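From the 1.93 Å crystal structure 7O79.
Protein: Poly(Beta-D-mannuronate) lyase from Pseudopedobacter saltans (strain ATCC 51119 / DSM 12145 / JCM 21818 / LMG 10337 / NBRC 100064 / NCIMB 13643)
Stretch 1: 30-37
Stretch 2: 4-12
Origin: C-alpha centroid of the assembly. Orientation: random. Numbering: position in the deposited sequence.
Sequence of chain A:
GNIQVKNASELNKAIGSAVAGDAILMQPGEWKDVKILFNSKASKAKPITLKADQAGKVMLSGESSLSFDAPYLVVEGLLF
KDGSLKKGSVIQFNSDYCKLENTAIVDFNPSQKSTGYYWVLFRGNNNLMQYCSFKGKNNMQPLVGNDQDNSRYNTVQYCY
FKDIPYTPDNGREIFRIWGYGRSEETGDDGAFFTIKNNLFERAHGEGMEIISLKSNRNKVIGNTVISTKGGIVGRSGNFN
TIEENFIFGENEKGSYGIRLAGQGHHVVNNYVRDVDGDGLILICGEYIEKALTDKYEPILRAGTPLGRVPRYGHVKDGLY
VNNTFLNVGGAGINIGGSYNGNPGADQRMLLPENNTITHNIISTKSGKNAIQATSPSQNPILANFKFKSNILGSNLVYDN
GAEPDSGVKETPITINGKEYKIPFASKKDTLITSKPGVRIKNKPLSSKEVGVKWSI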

# COMPACT_ATOMS: atom_id res chain seq x y z
N GLU A 30 -22.23 16.98 16.79
CA GLU A 30 -20.88 17.42 16.44
C GLU A 30 -20.01 17.50 17.69
O GLU A 30 -20.39 18.13 18.69
CB GLU A 30 -20.92 18.77 15.73
CG GLU A 30 -19.58 19.45 15.62
CD GLU A 30 -19.57 20.53 14.56
OE1 GLU A 30 -20.62 20.74 13.93
OE2 GLU A 30 -18.51 21.17 14.37
N TRP A 31 -18.85 16.86 17.64
CA TRP A 31 -17.88 16.85 18.73
C TRP A 31 -16.65 17.63 18.25
O TRP A 31 -15.84 17.09 17.49
CB TRP A 31 -17.50 15.42 19.13
CG TRP A 31 -18.58 14.61 19.80
CD1 TRP A 31 -19.77 14.21 19.26
CD2 TRP A 31 -18.52 14.04 21.12
NE1 TRP A 31 -20.47 13.45 20.18
CE2 TRP A 31 -19.72 13.34 21.32
CE3 TRP A 31 -17.58 14.08 22.15
CZ2 TRP A 31 -20.00 12.68 22.52
CZ3 TRP A 31 -17.86 13.41 23.34
CH2 TRP A 31 -19.06 12.74 23.52
N LYS A 32 -16.51 18.88 18.69
CA LYS A 32 -15.48 19.77 18.19
C LYS A 32 -14.20 19.68 19.01
O LYS A 32 -14.25 19.70 20.25
CB LYS A 32 -15.97 21.22 18.19
CG LYS A 32 -15.60 21.99 16.94
N ASP A 33 -13.06 19.58 18.33
CA ASP A 33 -11.73 19.63 18.95
C ASP A 33 -11.57 18.62 20.08
O ASP A 33 -11.12 18.94 21.18
CB ASP A 33 -11.42 21.04 19.46
CG ASP A 33 -11.60 22.12 18.40
OD1 ASP A 33 -11.12 21.91 17.27
OD2 ASP A 33 -12.18 23.18 18.70
N VAL A 34 -11.92 17.36 19.81
CA VAL A 34 -11.79 16.30 20.80
C VAL A 34 -10.61 15.41 20.43
O VAL A 34 -10.65 14.70 19.41
CB VAL A 34 -13.08 15.47 20.95
CG1 VAL A 34 -12.95 14.54 22.17
CG2 VAL A 34 -14.28 16.39 21.12
N LYS A 35 -9.58 15.42 21.26
CA LYS A 35 -8.45 14.51 21.11
C LYS A 35 -8.75 13.29 21.97
O LYS A 35 -8.64 13.34 23.20
CB LYS A 35 -7.14 15.18 21.52
CG LYS A 35 -5.91 14.29 21.51
CD LYS A 35 -4.73 15.04 22.15
CE LYS A 35 -3.41 14.27 22.04
NZ LYS A 35 -3.38 13.23 20.95
N ILE A 36 -9.14 12.20 21.34
CA ILE A 36 -9.53 10.99 22.05
C ILE A 36 -8.28 10.16 22.34
O ILE A 36 -7.69 9.58 21.42
CB ILE A 36 -10.55 10.19 21.23
CG1 ILE A 36 -11.81 11.03 21.01
CG2 ILE A 36 -10.92 8.90 21.92
CD1 ILE A 36 -12.80 10.40 20.07
N LEU A 37 -7.94 10.04 23.61
CA LEU A 37 -6.84 9.19 24.03
C LEU A 37 -7.46 7.94 24.67
O LEU A 37 -7.76 7.92 25.83
CB LEU A 37 -5.88 9.87 24.98
CG LEU A 37 -5.14 11.13 24.54
CD1 LEU A 37 -4.23 11.59 25.65
CD2 LEU A 37 -4.39 10.97 23.23
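Stretch 2 (4-12) QVKNASELN

Stretch 1 is extended at both ends, with strand at 30-32 and again at 35-37, and the two segments are joined by a turn in which Asp 33 takes up positive phi and psi (54/50). Stretch 2 leaves a strand at Val 5, passes through Lys 6 and Asn 7, and enters a helix at Ala 8. The two run in the same general sense: the CA atoms of Trp 31 and Asn 7 lie 7.3 Å apart, those of Val 34 and Ala 8 6.5 Å, and those of Ile 36 and Asn 12 7.9 Å. Asn 7 caps the helix, its OD1 accepting from Glu 10 N at 2.9 Å, while Glu 10 OE1 in turn accepts from Lys 6 N at 2.8 Å. These bonds tie the bend between strand and helix together from within.

The CA-to-CB bond of Trp 31 points toward stretch 2, and the indole reaches the backbone at this bend. Its CZ3 lies 3.3 Å from Asn 7 C and 3.6 Å from Ala 8 N, its CH2 is 3.6 Å from Lys 6 C, and Val 5 O approaches the ring edge, 3.8 Å from CZ2. The indole also meets side chains, with CH2 4.1 Å from Val 5 CG2 and CZ3 4.1 Å from Leu 11 CD2.

The CA-to-CB bond of Leu 11, one helical turn beyond Asn 7, points back toward stretch 1. Besides touching Trp 31, its CD2 packs 4.2 Å from Val 34 CG1 and 3.9 Å from Ile 36 CG1, so a single methyl meets three side chains. Val 34 CG1 also lies 4.2 Å from Ala 8 CB.

No direct hydrogen bond joins the modelled atoms of the two stretches, but a water bridges them, donating to Asn 12 OD1 (2.6 Å) and Lys 35 O (3.2 Å) and accepting from Leu 37 N (2.8 Å).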

# COMPACT_ATOMS: atom_id res chain seq x y z
N GLN A 4 -23.19 5.89 28.55
CA GLN A 4 -23.55 6.95 27.62
C GLN A 4 -22.75 8.21 27.91
O GLN A 4 -22.64 8.63 29.06
CB GLN A 4 -25.04 7.26 27.70
CG GLN A 4 -25.90 6.15 27.13
CD GLN A 4 -25.94 6.21 25.61
OE1 GLN A 4 -25.41 7.14 24.99
NE2 GLN A 4 -26.57 5.21 25.00
N VAL A 5 -22.19 8.81 26.86
CA VAL A 5 -21.39 10.03 26.99
C VAL A 5 -21.90 11.06 25.99
O VAL A 5 -22.24 10.73 24.85
CB VAL A 5 -19.89 9.76 26.80
CG1 VAL A 5 -19.34 8.89 27.94
CG2 VAL A 5 -19.62 9.10 25.43
N LYS A 6 -21.95 12.32 26.43
CA LYS A 6 -22.51 13.41 25.64
C LYS A 6 -21.52 14.53 25.36
O LYS A 6 -21.83 15.42 24.57
CB LYS A 6 -23.75 14.01 26.33
N ASN A 7 -20.34 14.51 25.98
CA ASN A 7 -19.37 15.57 25.78
C ASN A 7 -18.00 15.03 26.18
O ASN A 7 -17.87 13.93 26.73
CB ASN A 7 -19.76 16.82 26.58
CG ASN A 7 -19.72 16.62 28.09
OD1 ASN A 7 -18.75 16.11 28.65
ND2 ASN A 7 -20.81 17.00 28.76
N ALA A 8 -16.97 15.83 25.88
CA ALA A 8 -15.59 15.37 26.03
C ALA A 8 -15.28 15.02 27.48
O ALA A 8 -14.55 14.06 27.75
CB ALA A 8 -14.63 16.44 25.52
N SER A 9 -15.82 15.79 28.42
CA SER A 9 -15.59 15.51 29.83
C SER A 9 -16.12 14.13 30.20
O SER A 9 -15.42 13.33 30.83
CB SER A 9 -16.25 16.61 30.68
OG SER A 9 -16.30 16.24 32.05
N GLU A 10 -17.36 13.83 29.81
CA GLU A 10 -17.93 12.52 30.11
C GLU A 10 -17.14 11.40 29.43
O GLU A 10 -16.91 10.34 30.03
CB GLU A 10 -19.40 12.47 29.69
CG GLU A 10 -20.29 13.54 30.30
CD GLU A 10 -21.77 13.21 30.17
OE1 GLU A 10 -22.14 12.48 29.23
OE2 GLU A 10 -22.57 13.67 31.01
N LEU A 11 -16.70 11.63 28.19
CA LEU A 11 -15.93 10.64 27.43
C LEU A 11 -14.64 10.24 28.15
O LEU A 11 -14.33 9.04 28.29
CB LEU A 11 -15.62 11.19 26.04
CG LEU A 11 -14.78 10.31 25.12
CD1 LEU A 11 -15.46 8.94 24.90
CD2 LEU A 11 -14.54 11.05 23.82
N ASN A 12 -13.86 11.22 28.60
CA ASN A 12 -12.61 10.89 29.29
C ASN A 12 -12.87 10.18 30.62
O ASN A 12 -12.10 9.30 31.00
CB ASN A 12 -11.76 12.14 29.48
CG ASN A 12 -11.30 12.75 28.15
OD1 ASN A 12 -11.19 12.05 27.14
ND2 ASN A 12 -11.04 14.05 28.15
O HOH W 1 -9.07 11.38 25.75